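Glycosyl hydrolases family 31 family protein (Aspergillus niger, PDB 6DRU) catalyses the hydrolytic release of alpha-xylose from the non-reducing terminal glucose of xyloglucan oligosaccharides, as a glycoside hydrolase of family 31. Local coordinates at residues V526-N531 and P535-L540; G558-Y563 and C570-W575; A546-T549 and F553-T556; I483-T488 and A496-S501. All coordinates share one frame; numbering follows the deposited sequence.

Contact 1: V526-N531 and P535-L540; sequences VWWSGN and PEYREL. With BGC (beta-D-glucopyranose), chain G.
Glu-536 lays its CB over one face of the Trp-528 indole. The carbon stands 3.5 Å from the centroid of the five-membered ring, which makes a CH-pi contact. The six-membered part of the indole runs on along the helix. Its CE3 is 3.7 Å from CB of Tyr-537. The edge atom CZ3 of Trp-528 meets the methyl CD2 of Leu-540 at 3.8 Å, in the plane of the ring. A second CH-pi contact joins Gly-530 and Tyr-537: CA of Gly-530 sits over the centre of the Tyr-537 ring, 3.6 Å from the centroid and only 4° off the normal.

The Glu-536 chain bends at chi2 (82°), and the bend takes the carboxylate past Trp-528 to the rim of Trp-527. There OE2 of Glu-536 lies 3.3 Å from CZ2 of Trp-527, near the ring plane. The carboxylate is turned 77° from that ring. Trp-527 is covered on both faces, by CB of Trp-528 on one and by O4 of a bound glucose on the other.

Two turns shape the loop, type I from Val-526 to Ser-529 and type II from Trp-528 to Asn-531. CG1 of Val-526 covers the second face of Trp-528. The hydroxyl of Tyr-537 is hydrogen-bonded to Gly-518 O, which ties its ring to an earlier part of the same loop.

No hydrogen bond joins 526-531 to 535-540. The contact therefore depends on CH-pi and apolar packing. The carboxylate at the indole rim probably adds a weak electrostatic attraction, and Trp-527 offers the sugar a flat aromatic surface.

Contact 2: G558-Y563 and C570-W575; sequences GSRTCY and CANEPW. With BGC (beta-D-glucopyranose), chain F; BGC (beta-D-glucopyranose), chain B.
Arg-560 and Asn-572 meet through polar groups, but the bonds between them are weak. NE of Arg-560 is 2.9 Å from OD1 of Asn-572, with an N-H...O angle of 128°. NH2 of Arg-560 reaches the same oxygen, also weakly. The placing of OD1 is doubtful, so this fork should be read with care. The guanidinium and amide planes are 80° apart. Both groups have other partners: NH1 of Arg-560 is hydrogen-bonded to Gly-519 O, NE to Tyr-577 OH, and ND2 of Asn-572 to Thr-556 OG1 and Ser-255 O. Beside them, the backbone N of Asn-572 donates to OE1 of Glu-573 at 3.2 Å, meeting the carboxylate from above its plane. OG of Ser-559 shares a hydrogen bond of 3.1 Å with O2 of a glucose unit.

The covalent link is the disulfide between Cys-562 SG and Cys-570 SG. Its chi3 of -78° gives it a left-handed twist. SG of Cys-562 stands between its N and carbonyl carbon, whereas SG of Cys-570 is anti to its carbonyl carbon. The bridge closes a short loop, 563-569, and joins its two arms close to the sugar-bound Ser-559. Packing is modest: CB of Cys-570 lies 3.5 Å from Arg-560 O, and nearby CG of Arg-560 is 3.7 Å from Ala-571 O.

The two segments belong to the long loop between strand 554-555 and helix 582-594. Tyr-537 and Tyr-541 of helix 535-548 pack on Arg-560. Beyond Asn-572, Pro-574 rests on strand 252-254 and helix 262-274, and Trp-575 meets Phe-272 of that helix edge-to-face.

Contact 3: A546-T549 and F553-T556; sequences AWTT and FMRT
Met-554 packs against the last turn leading out of helix 535-548 and touches both Thr-548 and Thr-549. CB of Met-554 lies 3.3 Å from the carbonyl oxygen of Thr-548. The next carbon, CG of Met-554, is 3.3 Å from OG1 of Thr-548, where the two side chains cross at about a right angle. CG is anti to the backbone N of Met-554 (chi1 -172°) and the chain stays extended beyond it. This shape carries the methyl CE of Met-554 to 3.6 Å from OG1 of Thr-549. Met-554 and Thr-549 lie side by side and point the same way. These contacts set carbons against oxygens, and none is a hydrogen bond.

The polar atoms are bonded within 546-549 and to the residue before it. OG1 of Thr-549 donates to Ala-546 O at 3.1 Å, from above the carbonyl plane (44° out of it). The backbone N of Thr-549 reaches Ala-546 O from the same face, at 3.3 Å, so one carbonyl takes two bonds from one residue. OG1 of Thr-548 is hydrogen-bonded to Leu-545 O. Both hydroxyls thus have polar partners while lying against the methionine, in a fully buried contact.

Charge enters on the far side of the strand. Arg-555 forms a salt bridge with Asp-516 and a cation-pi contact with Trp-484. The side chain of Arg-555 is about 5 Å from the bound xylose, between nearest atoms.

The arrangement is an alpha-to-beta connection of a TIM barrel. Helix 535-548 leads by a short turn into strand 554-555, which pairs in parallel with strand 252-254 and helps to close the barrel.

Contact 4: I483-T488 and A496-S501; sequences IWSGDT and AVQVAS. With XYS (alpha-D-xylopyranose), chain N.
Ser-485 and Gln-498 make the direct hydrogen bond of this contact. OG of Ser-485 donates to OE1 of Gln-498 at 2.9 Å, tilted 28° from the carbonyl plane. The Gln-498 chain bends at chi2 (-47°), which helps to bring its amide to the loop. A water adds a second route: it donates to Ser-485 O at 2.7 Å and, weakly, to the same OE1.

Packing is slight. CG2 of Thr-488 meets the other end of the amide, 3.3 Å from NE2 of Gln-498, and the two side chains come from opposite directions. NE2 also has a weak hydrogen bond to Thr-494 O.

Sugar binding lies on the other side of the loop. Asp-487, probably the catalytic proton donor, accepts through OD2 a hydrogen bond from O1 of the xylose at 3.0 Å. O2 of the sugar also lies close to OD1 of Asp-487, but the modelled distance is too short to be trusted. Trp-484 presents its ring edge to that hydroxyl. Asp-285, His-557 and Arg-470 also bind the sugar.

The contact joins the end of strand 481-484 and its loop to helix 492-508, within a beta-alpha-beta unit completed by strand 513-514. Trp-544 and Trp-547 of helix 535-548 pack on Gln-498.

How the contacts relate
All four contacts lie in the TIM-barrel domain. Along the chain they come in the order 4, 1, 3, 2, each closing before the next opens. Contacts 1 and 3 share helix 535-548, with centres about 18 Å apart. Contacts 3 and 4 reach the same sheet, centres about 12 Å apart, and touch where Trp-547 packs on Val-499 and Gln-498. Contacts 1 and 2 have centres about 11 Å apart and are probably joined by a hydrogen bond between Gly-530 O and Thr-561 N. Contacts 2 and 3 also touch, centres about 16 Å apart. Together they run from the xylose pocket at contact 4 to loops at contacts 1 and 2 that touch bound glucose units.

Contact 1: V526-N531 and P535-L540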
loop_
_atom_site.group_PDB
_atom_site.type_symbol
_atom_site.label_atom_id
_atom_site.label_comp_id
_atom_site.label_asym_id
_atom_site.label_seq_id
_atom_site.Cartn_x
_atom_site.Cartn_y
_atom_site.Cartn_z
ATOM N N VAL A 526 29.149 12.294 32.724
ATOM C CA VAL A 526 30.221 11.857 33.614
ATOM C C VAL A 526 31.470 12.643 33.235
ATOM O O VAL A 526 32.032 12.443 32.151
ATOM C CB VAL A 526 30.459 10.344 33.519
ATOM C CG1 VAL A 526 31.451 9.899 34.571
ATOM C CG2 VAL A 526 29.146 9.592 33.674
ATOM N N TRP A 527 31.909 13.534 34.129
ATOM C CA TRP A 527 32.918 14.525 33.757
ATOM C C TRP A 527 34.229 13.871 33.335
ATOM O O TRP A 527 34.908 14.361 32.425
ATOM C CB TRP A 527 33.153 15.501 34.913
ATOM C CG TRP A 527 33.827 14.893 36.112
ATOM C CD1 TRP A 527 33.221 14.341 37.201
ATOM C CD2 TRP A 527 35.238 14.780 36.338
ATOM N NE1 TRP A 527 34.166 13.890 38.092
ATOM C CE2 TRP A 527 35.412 14.147 37.585
ATOM C CE3 TRP A 527 36.372 15.150 35.607
ATOM C CZ2 TRP A 527 36.672 13.877 38.116
ATOM C CZ3 TRP A 527 37.622 14.881 36.136
ATOM C CH2 TRP A 527 37.762 14.251 37.379
ATOM N N TRP A 528 34.601 12.764 33.973
ATOM C CA TRP A 528 35.875 12.110 33.704
ATOM C C TRP A 528 35.808 11.095 32.571
ATOM O O TRP A 528 36.841 10.515 32.222
ATOM C CB TRP A 528 36.398 11.422 34.972
ATOM C CG TRP A 528 35.427 10.456 35.586
ATOM C CD1 TRP A 528 34.589 10.696 36.635
ATOM C CD2 TRP A 528 35.188 9.100 35.184
ATOM N NE1 TRP A 528 33.849 9.574 36.917
ATOM C CE2 TRP A 528 34.197 8.581 36.040
ATOM C CE3 TRP A 528 35.718 8.275 34.188
ATOM C CZ2 TRP A 528 33.722 7.275 35.926
ATOM C CZ3 TRP A 528 35.245 6.979 34.077
ATOM C CH2 TRP A 528 34.258 6.492 34.942
ATOM N N SER A 529 34.628 10.865 31.998
ATOM C CA SER A 529 34.452 9.805 31.012
ATOM C C SER A 529 35.390 9.994 29.826
ATOM O O SER A 529 35.384 11.044 29.176
ATOM C CB SER A 529 32.999 9.771 30.540
ATOM O OG SER A 529 32.804 8.776 29.550
ATOM N N GLY A 530 36.198 8.972 29.555
ATOM C CA GLY A 530 37.077 8.956 28.407
ATOM C C GLY A 530 38.330 9.795 28.522
ATOM O O GLY A 530 39.112 9.835 27.564
ATOM N N ASN A 531 38.551 10.465 29.650
ATOM C CA ASN A 531 39.713 11.332 29.819
ATOM C C ASN A 531 40.896 10.490 30.285
ATOM O O ASN A 531 40.948 10.065 31.444
ATOM C CB ASN A 531 39.410 12.460 30.800
ATOM C CG ASN A 531 40.379 13.617 30.670
ATOM O OD1 ASN A 531 41.578 13.420 30.468
ATOM N ND2 ASN A 531 39.862 14.834 30.773
ATOM N N PRO A 535 42.609 10.117 36.843
ATOM C CA PRO A 535 42.722 8.810 37.510
ATOM C C PRO A 535 41.438 8.007 37.465
ATOM O O PRO A 535 41.489 6.771 37.507
ATOM C CB PRO A 535 43.105 9.183 38.950
ATOM C CG PRO A 535 43.635 10.580 38.866
ATOM C CD PRO A 535 42.867 11.234 37.764
ATOM N N GLU A 536 40.285 8.675 37.378
ATOM C CA GLU A 536 39.011 7.963 37.365
ATOM C C GLU A 536 38.895 7.071 36.137
ATOM O O GLU A 536 38.564 5.885 36.244
ATOM C CB GLU A 536 37.851 8.959 37.412
ATOM C CG GLU A 536 37.677 9.691 38.735
ATOM C CD GLU A 536 38.598 10.892 38.875
ATOM O OE1 GLU A 536 39.497 11.064 38.025
ATOM O OE2 GLU A 536 38.413 11.673 39.833
ATOM N N TYR A 537 39.171 7.626 34.953
ATOM C CA TYR A 537 39.070 6.830 33.736
ATOM C C TYR A 537 40.257 5.892 33.561
ATOM O O TYR A 537 40.112 4.824 32.955
ATOM C CB TYR A 537 38.945 7.730 32.506
ATOM C CG TYR A 537 38.830 6.932 31.231
ATOM C CD1 TYR A 537 37.687 6.192 30.960
ATOM C CD2 TYR A 537 39.876 6.884 30.320
ATOM C CE1 TYR A 537 37.580 5.446 29.806
ATOM C CE2 TYR A 537 39.778 6.138 29.163
ATOM C CZ TYR A 537 38.627 5.422 28.914
ATOM O OH TYR A 537 38.519 4.677 27.765
ATOM N N ARG A 538 41.433 6.272 34.064
ATOM C CA ARG A 538 42.570 5.360 34.032
ATOM C C ARG A 538 42.248 4.057 34.752
ATOM O O ARG A 538 42.670 2.978 34.320
ATOM C CB ARG A 538 43.798 6.031 34.646
ATOM C CG ARG A 538 44.504 7.000 33.716
ATOM C CD ARG A 538 45.431 7.914 34.490
ATOM N NE ARG A 538 46.405 8.565 33.622
ATOM C CZ ARG A 538 47.354 9.389 34.052
ATOM N NH1 ARG A 538 47.453 9.667 35.344
ATOM N NH2 ARG A 538 48.202 9.935 33.191
ATOM N N GLU A 539 41.500 4.138 35.855
ATOM C CA GLU A 539 41.066 2.928 36.546
ATOM C C GLU A 539 40.128 2.106 35.671
ATOM O O GLU A 539 40.296 0.889 35.530
ATOM C CB GLU A 539 40.384 3.295 37.865
ATOM C CG GLU A 539 39.910 2.097 38.673
ATOM C CD GLU A 539 38.973 2.488 39.798
ATOM O OE1 GLU A 539 38.535 3.658 39.829
ATOM O OE2 GLU A 539 38.674 1.627 40.654
ATOM N N LEU A 540 39.137 2.765 35.064
ATOM C CA LEU A 540 38.182 2.064 34.209
ATOM C C LEU A 540 38.873 1.398 33.027
ATOM O O LEU A 540 38.561 0.252 32.683
ATOM C CB LEU A 540 37.105 3.034 33.724
ATOM C CG LEU A 540 36.094 2.482 32.716
ATOM C CD1 LEU A 540 35.401 1.236 33.252
ATOM C CD2 LEU A 540 35.076 3.549 32.347
HETATM C C2 BGC G . 37.818 16.910 40.782
HETATM C C3 BGC G . 36.365 16.488 40.597
HETATM C C4 BGC G . 35.514 17.656 40.114
HETATM C C5 BGC G . 36.166 18.352 38.926
HETATM C C6 BGC G . 35.354 19.566 38.491
HETATM C C1 BGC G . 38.331 17.651 39.554
HETATM O O2 BGC G . 38.626 15.752 41.014
HETATM O O3 BGC G . 35.848 16.000 41.840
HETATM O O4 BGC G . 34.219 17.177 39.736
HETATM O O5 BGC G . 37.484 18.764 39.281
HETATM O O6 BGC G . 35.054 19.465 37.095
#

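Contact 2: G558-Y563 and C570-W575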
loop_
_atom_site.group_PDB
_atom_site.type_symbol
_atom_site.label_atom_id
_atom_site.label_comp_id
_atom_site.label_asym_id
_atom_site.label_seq_id
_atom_site.Cartn_x
_atom_site.Cartn_y
_atom_site.Cartn_z
ATOM N N GLY A 558 38.835 3.581 20.680
ATOM C CA GLY A 558 37.943 4.549 21.284
ATOM C C GLY A 558 38.278 5.954 20.848
ATOM O O GLY A 558 39.305 6.214 20.221
ATOM N N SER A 559 37.375 6.868 21.193
ATOM C CA SER A 559 37.541 8.297 20.942
ATOM C C SER A 559 37.743 8.956 22.304
ATOM O O SER A 559 36.783 9.309 22.990
ATOM C CB SER A 559 36.339 8.875 20.198
ATOM O OG SER A 559 36.561 10.228 19.837
ATOM N N ARG A 560 39.003 9.112 22.692
ATOM C CA ARG A 560 39.351 9.593 24.019
ATOM C C ARG A 560 39.380 11.117 24.064
ATOM O O ARG A 560 39.496 11.796 23.041
ATOM C CB ARG A 560 40.713 9.042 24.448
ATOM C CG ARG A 560 40.847 7.533 24.329
ATOM C CD ARG A 560 40.076 6.815 25.422
ATOM N NE ARG A 560 40.220 5.367 25.317
ATOM C CZ ARG A 560 39.259 4.551 24.895
ATOM N NH1 ARG A 560 38.074 5.040 24.554
ATOM N NH2 ARG A 560 39.480 3.245 24.829
ATOM N N THR A 561 39.273 11.647 25.277
ATOM C CA THR A 561 39.561 13.041 25.568
ATOM C C THR A 561 40.751 13.102 26.520
ATOM O O THR A 561 41.150 12.097 27.111
ATOM C CB THR A 561 38.333 13.757 26.155
ATOM O OG1 THR A 561 38.678 15.105 26.496
ATOM C CG2 THR A 561 37.811 13.034 27.381
ATOM N N CYS A 562 41.338 14.288 26.655
ATOM C CA CYS A 562 42.582 14.412 27.401
ATOM C C CYS A 562 42.833 15.875 27.737
ATOM O O CYS A 562 42.200 16.780 27.188
ATOM C CB CYS A 562 43.759 13.820 26.613
ATOM S SG CYS A 562 44.077 14.577 24.991
ATOM N N TYR A 563 43.767 16.091 28.665
ATOM C CA TYR A 563 44.223 17.429 29.016
ATOM C C TYR A 563 45.447 17.868 28.223
ATOM O O TYR A 563 45.667 19.075 28.071
ATOM C CB TYR A 563 44.555 17.503 30.510
ATOM C CG TYR A 563 43.364 17.377 31.435
ATOM C CD1 TYR A 563 42.115 17.863 31.071
ATOM C CD2 TYR A 563 43.493 16.770 32.680
ATOM C CE1 TYR A 563 41.026 17.749 31.923
ATOM C CE2 TYR A 563 42.413 16.650 33.536
ATOM C CZ TYR A 563 41.183 17.139 33.155
ATOM O OH TYR A 563 40.108 17.019 34.009
ATOM N N CYS A 570 43.363 12.600 20.913
ATOM C CA CYS A 570 43.970 12.116 22.145
ATOM C C CYS A 570 44.428 10.669 21.985
ATOM O O CYS A 570 43.900 9.911 21.166
ATOM C CB CYS A 570 42.993 12.234 23.315
ATOM S SG CYS A 570 42.565 13.937 23.779
ATOM N N ALA A 571 45.426 10.290 22.779
ATOM C CA ALA A 571 46.108 9.018 22.603
ATOM C C ALA A 571 45.340 7.869 23.255
ATOM O O ALA A 571 44.458 8.064 24.097
ATOM C CB ALA A 571 47.523 9.087 23.178
ATOM N N ASN A 572 45.700 6.645 22.840
ATOM C CA ASN A 572 45.111 5.424 23.385
ATOM C C ASN A 572 46.133 4.291 23.405
ATOM O O ASN A 572 45.771 3.121 23.234
ATOM C CB ASN A 572 43.865 5.019 22.575
ATOM C CG ASN A 572 43.073 3.895 23.228
ATOM O OD1 ASN A 572 42.558 4.041 24.335
ATOM N ND2 ASN A 572 42.974 2.764 22.537
ATOM N N GLU A 573 47.400 4.618 23.609
ATOM C CA GLU A 573 48.496 3.665 23.576
ATOM C C GLU A 573 48.762 3.116 24.971
ATOM O O GLU A 573 48.388 3.731 25.974
ATOM C CB GLU A 573 49.753 4.335 23.019
ATOM C CG GLU A 573 49.704 4.643 21.521
ATOM C CD GLU A 573 48.709 5.738 21.168
ATOM O OE1 GLU A 573 47.631 5.415 20.627
ATOM O OE2 GLU A 573 48.998 6.921 21.447
ATOM N N PRO A 574 49.401 1.944 25.074
ATOM C CA PRO A 574 49.635 1.349 26.401
ATOM C C PRO A 574 50.481 2.211 27.328
ATOM O O PRO A 574 50.507 1.940 28.536
ATOM C CB PRO A 574 50.339 0.022 26.078
ATOM C CG PRO A 574 50.821 0.159 24.674
ATOM C CD PRO A 574 49.840 1.050 23.990
ATOM N N TRP A 575 51.164 3.231 26.814
ATOM C CA TRP A 575 51.948 4.147 27.629
ATOM C C TRP A 575 51.261 5.491 27.832
ATOM O O TRP A 575 51.893 6.429 28.328
ATOM C CB TRP A 575 53.323 4.362 26.995
ATOM C CG TRP A 575 53.241 4.691 25.545
ATOM C CD1 TRP A 575 53.041 5.922 24.993
ATOM C CD2 TRP A 575 53.357 3.774 24.451
ATOM N NE1 TRP A 575 53.022 5.828 23.623
ATOM C CE2 TRP A 575 53.216 4.520 23.264
ATOM C CE3 TRP A 575 53.567 2.395 24.360
ATOM C CZ2 TRP A 575 53.277 3.933 22.002
ATOM C CZ3 TRP A 575 53.629 1.814 23.106
ATOM C CH2 TRP A 575 53.485 2.582 21.943
HETATM C C2 BGC F . 32.921 10.499 18.378
HETATM C C3 BGC F . 31.883 10.365 17.319
HETATM C C4 BGC F . 30.479 10.453 17.940
HETATM C C5 BGC F . 30.374 11.679 18.797
HETATM C C6 BGC F . 29.008 11.713 19.470
HETATM C C1 BGC F . 32.653 11.768 19.147
HETATM O O2 BGC F . 34.235 10.560 17.779
HETATM O O3 BGC F . 32.035 9.146 16.685
HETATM O O4 BGC F . 29.509 10.531 16.921
HETATM O O5 BGC F . 31.380 11.655 19.789
HETATM O O6 BGC F . 28.858 12.931 20.163
HETATM C C2 BGC B . 32.986 14.595 22.830
HETATM C C3 BGC B . 32.744 13.325 22.092
HETATM C C4 BGC B . 33.631 13.268 20.837
HETATM C C5 BGC B . 35.061 13.536 21.213
HETATM C C6 BGC B . 35.926 13.512 19.958
HETATM C C1 BGC B . 34.466 14.748 23.090
HETATM O O1 BGC B . 34.693 15.919 23.802
HETATM O O2 BGC B . 32.267 14.566 24.083
HETATM O O3 BGC B . 31.412 13.262 21.726
HETATM O O4 BGC B . 33.540 11.994 20.237
HETATM O O5 BGC B . 35.165 14.801 21.841
HETATM O O6 BGC B . 36.209 14.831 19.548
#

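Contact 3: A546-T549 and F553-T556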
loop_
_atom_site.group_PDB
_atom_site.type_symbol
_atom_site.label_atom_id
_atom_site.label_comp_id
_atom_site.label_asym_id
_atom_site.label_seq_id
_atom_site.Cartn_x
_atom_site.Cartn_y
_atom_site.Cartn_z
ATOM N N ALA A 546 42.114 -5.226 30.772
ATOM C CA ALA A 546 42.403 -6.541 31.331
ATOM C C ALA A 546 41.384 -7.574 30.865
ATOM O O ALA A 546 41.732 -8.733 30.613
ATOM C CB ALA A 546 42.437 -6.468 32.857
ATOM N N TRP A 547 40.117 -7.168 30.740
ATOM C CA TRP A 547 39.079 -8.101 30.313
ATOM C C TRP A 547 39.284 -8.538 28.869
ATOM O O TRP A 547 39.053 -9.704 28.529
ATOM C CB TRP A 547 37.700 -7.469 30.491
ATOM C CG TRP A 547 36.587 -8.311 29.950
ATOM C CD1 TRP A 547 36.435 -9.660 30.090
ATOM C CD2 TRP A 547 35.472 -7.861 29.171
ATOM N NE1 TRP A 547 35.292 -10.078 29.452
ATOM C CE2 TRP A 547 34.683 -8.992 28.879
ATOM C CE3 TRP A 547 35.064 -6.613 28.694
ATOM C CZ2 TRP A 547 33.512 -8.911 28.132
ATOM C CZ3 TRP A 547 33.900 -6.534 27.953
ATOM C CH2 TRP A 547 33.137 -7.676 27.679
ATOM N N THR A 548 39.715 -7.616 28.003
ATOM C CA THR A 548 39.897 -7.950 26.595
ATOM C C THR A 548 40.969 -9.011 26.387
ATOM O O THR A 548 41.004 -9.638 25.322
ATOM C CB THR A 548 40.246 -6.694 25.796
ATOM O OG1 THR A 548 41.542 -6.223 26.187
ATOM C CG2 THR A 548 39.219 -5.606 26.052
ATOM N N THR A 549 41.845 -9.224 27.373
ATOM C CA THR A 549 42.799 -10.325 27.288
ATOM C C THR A 549 42.087 -11.669 27.206
ATOM O O THR A 549 42.566 -12.587 26.531
ATOM C CB THR A 549 43.742 -10.304 28.492
ATOM O OG1 THR A 549 44.186 -8.962 28.732
ATOM C CG2 THR A 549 44.951 -11.198 28.240
ATOM N N PHE A 553 39.051 -11.852 20.681
ATOM C CA PHE A 553 40.054 -10.977 20.093
ATOM C C PHE A 553 40.311 -9.818 21.040
ATOM O O PHE A 553 39.367 -9.189 21.526
ATOM C CB PHE A 553 39.613 -10.459 18.717
ATOM C CG PHE A 553 39.557 -11.526 17.660
ATOM C CD1 PHE A 553 40.686 -11.848 16.923
ATOM C CD2 PHE A 553 38.379 -12.211 17.408
ATOM C CE1 PHE A 553 40.642 -12.835 15.952
ATOM C CE2 PHE A 553 38.330 -13.197 16.440
ATOM C CZ PHE A 553 39.462 -13.508 15.711
ATOM N N MET A 554 41.584 -9.545 21.306
ATOM C CA MET A 554 41.987 -8.461 22.191
ATOM C C MET A 554 42.298 -7.234 21.342
ATOM O O MET A 554 43.294 -7.213 20.610
ATOM C CB MET A 554 43.194 -8.866 23.034
ATOM C CG MET A 554 43.558 -7.863 24.114
ATOM S SD MET A 554 45.196 -8.148 24.806
ATOM C CE MET A 554 45.275 -6.840 26.025
ATOM N N ARG A 555 41.444 -6.216 21.433
ATOM C CA ARG A 555 41.604 -5.002 20.644
ATOM C C ARG A 555 41.178 -3.802 21.472
ATOM O O ARG A 555 40.132 -3.834 22.128
ATOM C CB ARG A 555 40.792 -5.067 19.343
ATOM C CG ARG A 555 40.479 -3.706 18.735
ATOM C CD ARG A 555 39.732 -3.838 17.415
ATOM N NE ARG A 555 39.027 -2.609 17.053
ATOM C CZ ARG A 555 37.802 -2.308 17.471
ATOM N NH1 ARG A 555 37.155 -3.151 18.262
ATOM N NH2 ARG A 555 37.223 -1.172 17.102
ATOM N N THR A 556 41.991 -2.751 21.439
ATOM C CA THR A 556 41.673 -1.484 22.077
ATOM C C THR A 556 41.316 -0.456 21.012
ATOM O O THR A 556 41.884 -0.459 19.915
ATOM C CB THR A 556 42.844 -0.986 22.932
ATOM O OG1 THR A 556 42.496 0.264 23.542
ATOM C CG2 THR A 556 44.106 -0.816 22.089
#

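Contact 4: I483-T488 and A496-S501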
loop_
_atom_site.group_PDB
_atom_site.type_symbol
_atom_site.label_atom_id
_atom_site.label_comp_id
_atom_site.label_asym_id
_atom_site.label_seq_id
_atom_site.Cartn_x
_atom_site.Cartn_y
_atom_site.Cartn_z
ATOM N N ILE A 483 33.057 -9.774 14.802
ATOM C CA ILE A 483 32.036 -8.792 15.149
ATOM C C ILE A 483 32.477 -8.070 16.414
ATOM O O ILE A 483 33.040 -8.686 17.327
ATOM C CB ILE A 483 30.669 -9.476 15.358
ATOM C CG1 ILE A 483 30.275 -10.292 14.124
ATOM C CG2 ILE A 483 29.592 -8.450 15.665
ATOM C CD1 ILE A 483 30.050 -9.468 12.887
ATOM N N TRP A 484 32.226 -6.763 16.476
ATOM C CA TRP A 484 32.485 -5.999 17.686
ATOM C C TRP A 484 31.229 -5.225 18.064
ATOM O O TRP A 484 30.392 -4.913 17.213
ATOM C CB TRP A 484 33.709 -5.069 17.531
ATOM C CG TRP A 484 33.431 -3.636 17.187
ATOM C CD1 TRP A 484 33.322 -2.595 18.062
ATOM C CD2 TRP A 484 33.284 -3.075 15.877
ATOM N NE1 TRP A 484 33.091 -1.425 17.383
ATOM C CE2 TRP A 484 33.063 -1.691 16.039
ATOM C CE3 TRP A 484 33.302 -3.607 14.585
ATOM C CZ2 TRP A 484 32.865 -0.834 14.959
ATOM C CZ3 TRP A 484 33.106 -2.754 13.513
ATOM C CH2 TRP A 484 32.886 -1.384 13.708
ATOM N N SER A 485 31.103 -4.929 19.357
ATOM C CA SER A 485 29.839 -4.492 19.938
ATOM C C SER A 485 29.445 -3.065 19.574
ATOM O O SER A 485 28.414 -2.595 20.067
ATOM C CB SER A 485 29.899 -4.635 21.459
ATOM O OG SER A 485 30.961 -3.871 22.000
ATOM N N GLY A 486 30.214 -2.364 18.750
ATOM C CA GLY A 486 29.796 -1.051 18.292
ATOM C C GLY A 486 30.121 0.068 19.269
ATOM O O GLY A 486 30.952 -0.063 20.175
ATOM N N ASP A 487 29.434 1.192 19.073
ATOM C CA ASP A 487 29.715 2.415 19.817
ATOM C C ASP A 487 29.129 2.333 21.221
ATOM O O ASP A 487 27.906 2.269 21.390
ATOM C CB ASP A 487 29.155 3.624 19.073
ATOM C CG ASP A 487 29.879 3.890 17.772
ATOM O OD1 ASP A 487 30.887 3.203 17.505
ATOM O OD2 ASP A 487 29.440 4.782 17.017
ATOM N N THR A 488 30.000 2.344 22.225
ATOM C CA THR A 488 29.606 2.274 23.622
ATOM C C THR A 488 30.163 3.476 24.373
ATOM O O THR A 488 31.145 4.095 23.955
ATOM C CB THR A 488 30.099 0.975 24.271
ATOM O OG1 THR A 488 31.443 0.706 23.854
ATOM C CG2 THR A 488 29.213 -0.188 23.862
ATOM N N ALA A 496 29.880 -3.617 32.225
ATOM C CA ALA A 496 29.123 -4.755 32.732
ATOM C C ALA A 496 28.146 -5.304 31.699
ATOM O O ALA A 496 27.902 -6.516 31.662
ATOM C CB ALA A 496 28.376 -4.360 34.006
ATOM N N VAL A 497 27.575 -4.440 30.855
ATOM C CA VAL A 497 26.574 -4.908 29.901
ATOM C C VAL A 497 27.204 -5.571 28.681
ATOM O O VAL A 497 26.543 -6.379 28.019
ATOM C CB VAL A 497 25.632 -3.768 29.475
ATOM C CG1 VAL A 497 25.109 -3.029 30.699
ATOM C CG2 VAL A 497 26.319 -2.816 28.522
ATOM N N GLN A 498 28.460 -5.246 28.357
ATOM C CA GLN A 498 29.086 -5.819 27.168
ATOM C C GLN A 498 29.233 -7.329 27.279
ATOM O O GLN A 498 29.217 -8.027 26.259
ATOM C CB GLN A 498 30.457 -5.185 26.928
ATOM C CG GLN A 498 30.421 -3.697 26.652
ATOM C CD GLN A 498 29.362 -3.324 25.638
ATOM O OE1 GLN A 498 29.423 -3.738 24.481
ATOM N NE2 GLN A 498 28.384 -2.537 26.065
ATOM N N VAL A 499 29.383 -7.849 28.499
ATOM C CA VAL A 499 29.602 -9.282 28.681
ATOM C C VAL A 499 28.391 -10.070 28.195
ATOM O O VAL A 499 28.522 -11.042 27.442
ATOM C CB VAL A 499 29.925 -9.596 30.152
ATOM C CG1 VAL A 499 30.267 -11.069 30.314
ATOM C CG2 VAL A 499 31.061 -8.717 30.642
ATOM N N ALA A 500 27.192 -9.659 28.622
ATOM C CA ALA A 500 25.983 -10.382 28.243
ATOM C C ALA A 500 25.739 -10.330 26.739
ATOM O O ALA A 500 25.162 -11.267 26.175
ATOM C CB ALA A 500 24.778 -9.819 28.996
ATOM N N SER A 501 26.168 -9.252 26.077
ATOM C CA SER A 501 26.023 -9.167 24.627
ATOM C C SER A 501 26.882 -10.213 23.923
ATOM O O SER A 501 26.429 -10.859 22.971
ATOM C CB SER A 501 26.380 -7.761 24.143
ATOM O OG SER A 501 26.049 -7.587 22.776
HETATM C C1 XYS N . 31.909 4.364 13.957
HETATM C C2 XYS N . 32.602 3.144 14.519
HETATM C C3 XYS N . 33.839 3.582 15.270
HETATM C C4 XYS N . 34.699 4.447 14.374
HETATM C C5 XYS N . 33.855 5.560 13.790
HETATM O O1 XYS N . 31.563 5.232 15.012
HETATM O O2 XYS N . 31.730 2.461 15.387
HETATM O O3 XYS N . 34.573 2.451 15.678
HETATM O O4 XYS N . 35.748 5.004 15.129
HETATM O O5 XYS N . 32.776 5.018 13.060
HETATM O O HOH W 1 27.001 -3.644 22.161
#